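Local coordinates for sigma-54 interaction domain protein (Enterococcus faecalis, PDB 3GDW), which is of unknown function but, as a PTS EIIA-like domain of a larger sigma-54-interacting regulator, probably takes part in sugar-phosphotransferase-linked control of transcription, at residues L102-M107 and E115-N120. Numbering follows the deposited sequence. Where two conformers were deposited one is given.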
ATOM      1  N   LEU B 102       0.960   5.006   8.812  1.00 14.71           N
ATOM      2  CA  LEU B 102       1.287   4.968  10.231  1.00 14.98           C
ATOM      3  C   LEU B 102       2.352   5.992  10.604  1.00 14.56           C
ATOM      4  O   LEU B 102       2.169   6.759  11.539  1.00 14.65           O
ATOM      5  CB  LEU B 102       1.728   3.566  10.641  1.00 15.02           C
ATOM      6  CG  LEU B 102       2.115   3.311  12.105  1.00 16.08           C
ATOM      7  CD1 LEU B 102       0.969   3.707  12.998  1.00 17.81           C
ATOM      8  CD2 LEU B 102       2.391   1.843  12.290  1.00 16.93           C
ATOM      9  N   GLU B 103       3.458   5.989   9.870  0.50 14.81           N
ATOM     10  CA  GLU B 103       4.558   6.918  10.134  0.50 14.79           C
ATOM     11  C   GLU B 103       4.163   8.385   9.919  0.50 14.59           C
ATOM     12  O   GLU B 103       4.557   9.248  10.702  0.50 14.13           O
ATOM     13  CB  GLU B 103       5.817   6.494   9.343  0.50 15.55           C
ATOM     14  CG  GLU B 103       6.316   5.120   9.837  0.50 17.51           C
ATOM     15  CD  GLU B 103       7.464   4.479   9.074  0.50 20.64           C
ATOM     16  OE1 GLU B 103       7.391   4.287   7.834  0.50 22.33           O
ATOM     17  OE2 GLU B 103       8.429   4.087   9.753  0.50 23.31           O
ATOM     18  N   ALA B 104       3.355   8.656   8.893  1.00 13.88           N
ATOM     19  CA  ALA B 104       2.883  10.017   8.616  1.00 14.30           C
ATOM     20  C   ALA B 104       1.994  10.555   9.742  1.00 14.66           C
ATOM     21  O   ALA B 104       2.198  11.654  10.234  1.00 15.11           O
ATOM     22  CB  ALA B 104       2.131  10.060   7.303  1.00 13.44           C
ATOM     23  N   ILE B 105       1.012   9.768  10.141  1.00 15.48           N
ATOM     24  CA  ILE B 105       0.091  10.198  11.209  1.00 16.51           C
ATOM     25  C   ILE B 105       0.849  10.325  12.543  1.00 16.15           C
ATOM     26  O   ILE B 105       0.654  11.298  13.290  1.00 16.49           O
ATOM     27  CB  ILE B 105      -1.121   9.221  11.310  1.00 16.12           C
ATOM     28  CG1 ILE B 105      -1.909   9.205   9.986  1.00 18.94           C
ATOM     29  CG2 ILE B 105      -2.039   9.586  12.453  1.00 16.75           C
ATOM     30  CD1 ILE B 105      -2.729  10.445   9.696  1.00 22.10           C
ATOM     31  N   ARG B 106       1.744   9.373  12.831  1.00 16.57           N
ATOM     32  CA  ARG B 106       2.470   9.416  14.111  1.00 15.91           C
ATOM     33  C   ARG B 106       3.244  10.730  14.213  1.00 16.39           C
ATOM     34  O   ARG B 106       3.116  11.497  15.209  1.00 15.50           O
ATOM     35  CB  ARG B 106       3.421   8.224  14.247  1.00 16.56           C
ATOM     36  CG  ARG B 106       4.029   8.073  15.656  1.00 18.53           C
ATOM     37  CD  ARG B 106       5.060   6.946  15.757  1.00 21.77           C
ATOM     38  NE  ARG B 106       5.764   6.670  14.498  1.00 26.07           N
ATOM     39  CZ  ARG B 106       6.805   7.361  14.029  1.00 26.28           C
ATOM     40  NH1 ARG B 106       7.289   8.402  14.709  1.00 27.51           N
ATOM     41  NH2 ARG B 106       7.358   7.006  12.878  1.00 27.10           N
HETATM   42  N   MSE B 107       4.025  11.012  13.174  1.00 15.86           N
HETATM   43  CA  MSE B 107       4.845  12.217  13.174  1.00 16.65           C
HETATM   44  C   MSE B 107       4.005  13.488  13.140  1.00 16.54           C
HETATM   45  O   MSE B 107       4.292  14.436  13.892  1.00 16.84           O
HETATM   46  CB  MSE B 107       5.844  12.190  12.021  1.00 16.95           C
HETATM   47  CG  MSE B 107       6.833  11.073  12.164  1.00 18.57           C
HETATM   48 SE   MSE B 107       8.188  11.081  10.774  0.75 22.39          SE
HETATM   49  CE  MSE B 107       7.186  10.571   9.222  1.00 28.03           C
ATOM     50  N   GLU B 115       8.312  18.868   6.057  1.00 19.82           N
ATOM     51  CA  GLU B 115       9.629  18.518   5.537  1.00 20.65           C
ATOM     52  C   GLU B 115      10.276  17.347   6.277  1.00 19.73           C
ATOM     53  O   GLU B 115      10.858  16.477   5.647  1.00 19.89           O
ATOM     54  CB  GLU B 115      10.561  19.753   5.544  1.00 21.54           C
ATOM     55  CG  GLU B 115      10.205  20.799   4.477  1.00 26.00           C
ATOM     56  CD  GLU B 115       8.993  21.686   4.827  1.00 30.90           C
ATOM     57  OE1 GLU B 115       8.305  22.132   3.881  1.00 34.63           O
ATOM     58  OE2 GLU B 115       8.712  21.943   6.022  1.00 30.73           O
ATOM     59  N   ASP B 116      10.153  17.343   7.605  0.50 19.27           N
ATOM     60  CA  ASP B 116      10.697  16.288   8.467  0.50 18.71           C
ATOM     61  C   ASP B 116       9.972  14.962   8.221  0.50 18.65           C
ATOM     62  O   ASP B 116      10.600  13.898   8.164  0.50 18.47           O
ATOM     63  CB  ASP B 116      10.592  16.733   9.937  0.50 18.62           C
ATOM     64  CG  ASP B 116      11.309  15.801  10.901  0.50 17.98           C
ATOM     65  OD1 ASP B 116      11.861  14.773  10.465  0.50 18.09           O
ATOM     66  OD2 ASP B 116      11.314  16.097  12.114  0.50 17.55           O
ATOM     67  N   ILE B 117       8.650  15.036   8.050  1.00 18.80           N
ATOM     68  CA  ILE B 117       7.828  13.887   7.749  1.00 18.00           C
ATOM     69  C   ILE B 117       8.170  13.334   6.367  1.00 18.38           C
ATOM     70  O   ILE B 117       8.350  12.125   6.202  1.00 17.98           O
ATOM     71  CB  ILE B 117       6.302  14.197   7.820  1.00 17.59           C
ATOM     72  CG1 ILE B 117       5.885  14.580   9.253  1.00 16.48           C
ATOM     73  CG2 ILE B 117       5.518  12.958   7.325  1.00 15.23           C
ATOM     74  CD1 ILE B 117       4.461  15.234   9.357  1.00 13.83           C
ATOM     75  N   TYR B 118       8.276  14.232   5.388  1.00 19.34           N
ATOM     76  CA  TYR B 118       8.585  13.852   4.005  1.00 20.09           C
ATOM     77  C   TYR B 118       9.944  13.144   3.910  1.00 20.02           C
ATOM     78  O   TYR B 118      10.081  12.150   3.182  1.00 19.95           O
ATOM     79  CB  TYR B 118       8.566  15.096   3.100  1.00 20.69           C
ATOM     80  CG  TYR B 118       8.660  14.786   1.599  1.00 22.27           C
ATOM     81  CD1 TYR B 118       7.522  14.498   0.864  1.00 23.82           C
ATOM     82  CD2 TYR B 118       9.890  14.826   0.923  1.00 22.90           C
ATOM     83  CE1 TYR B 118       7.582  14.221  -0.501  1.00 25.00           C
ATOM     84  CE2 TYR B 118       9.964  14.546  -0.449  1.00 23.85           C
ATOM     85  CZ  TYR B 118       8.807  14.259  -1.149  1.00 24.16           C
ATOM     86  OH  TYR B 118       8.833  13.993  -2.494  1.00 24.57           O
ATOM     87  N   GLN B 119      10.930  13.666   4.636  1.00 19.81           N
ATOM     88  CA  GLN B 119      12.278  13.077   4.663  1.00 20.09           C
ATOM     89  C   GLN B 119      12.254  11.709   5.291  1.00 19.71           C
ATOM     90  O   GLN B 119      12.837  10.789   4.740  1.00 20.59           O
ATOM     91  CB  GLN B 119      13.308  13.950   5.415  1.00 20.02           C
ATOM     92  CG  GLN B 119      14.709  13.247   5.499  1.00 22.43           C
ATOM     93  CD  GLN B 119      15.707  13.945   6.421  1.00 26.70           C
ATOM     94  OE1 GLN B 119      16.377  14.892   6.016  1.00 29.26           O
ATOM     95  NE2 GLN B 119      15.836  13.453   7.652  1.00 27.30           N
ATOM     96  N   ASN B 120      11.590  11.564   6.438  1.00 19.98           N
ATOM     97  CA  ASN B 120      11.518  10.245   7.100  1.00 19.86           C
ATOM     98  C   ASN B 120      10.779   9.192   6.272  1.00 19.41           C
ATOM     99  O   ASN B 120      11.130   8.000   6.284  1.00 18.71           O
ATOM    100  CB  ASN B 120      10.961  10.343   8.528  1.00 20.28           C
ATOM    101  CG  ASN B 120      12.009  10.847   9.531  1.00 23.66           C
ATOM    102  OD1 ASN B 120      12.695  10.052  10.175  1.00 27.96           O
ATOM    103  ND2 ASN B 120      12.149  12.165   9.651  1.00 25.58           N
TER
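M107, a selenomethionine, and I117 lie alongside each other, their chains running opposite ways, and each meets the other at two levels. Near the backbone, M107 CB lies 3.7 Å from I117 CG1; farther along the selenomethionine chain, M107 CE presses on I117 CG2 at 3.5 Å, tighter than usual for two carbons. The bend that permits this is at the last torsion of M107 (chi3 -70°), which folds the methyl back over I117 after an extended chi2. In I117, CG1 lies beside the backbone N and CG2 anti to it. The same CG2 also meets A104, 4.2 Å from A104 CA, where the helices come nearest in register; A104 CB lies almost as near.

Such packing joins helix 98-109 to helix 114-135, consecutive helices of the EIIA-type α/β domain, which has a parallel four-stranded sheet. The short segments run nearly antiparallel, at 155°, with axes 9.9 Å apart. L67 of strand 66-70 touches both A104 and I117, placing the apolar patch against the sheet, while I121, one turn beyond I117, touches A104 and M107.

M107 SE rests against the aliphatic part of N120, 3.6 Å from N120 CB, and M107 CE also lies near that carbon. The N120 amide turns back to its own helix: ND2 donates to D116 O at 2.8 Å with an almost straight N-H...O angle of 178°, the acceptor lying in the amide plane. D116 O also accepts from N120 N, the two donors arriving from opposite faces of the carbonyl plane. No hydrogen bond links the two segments.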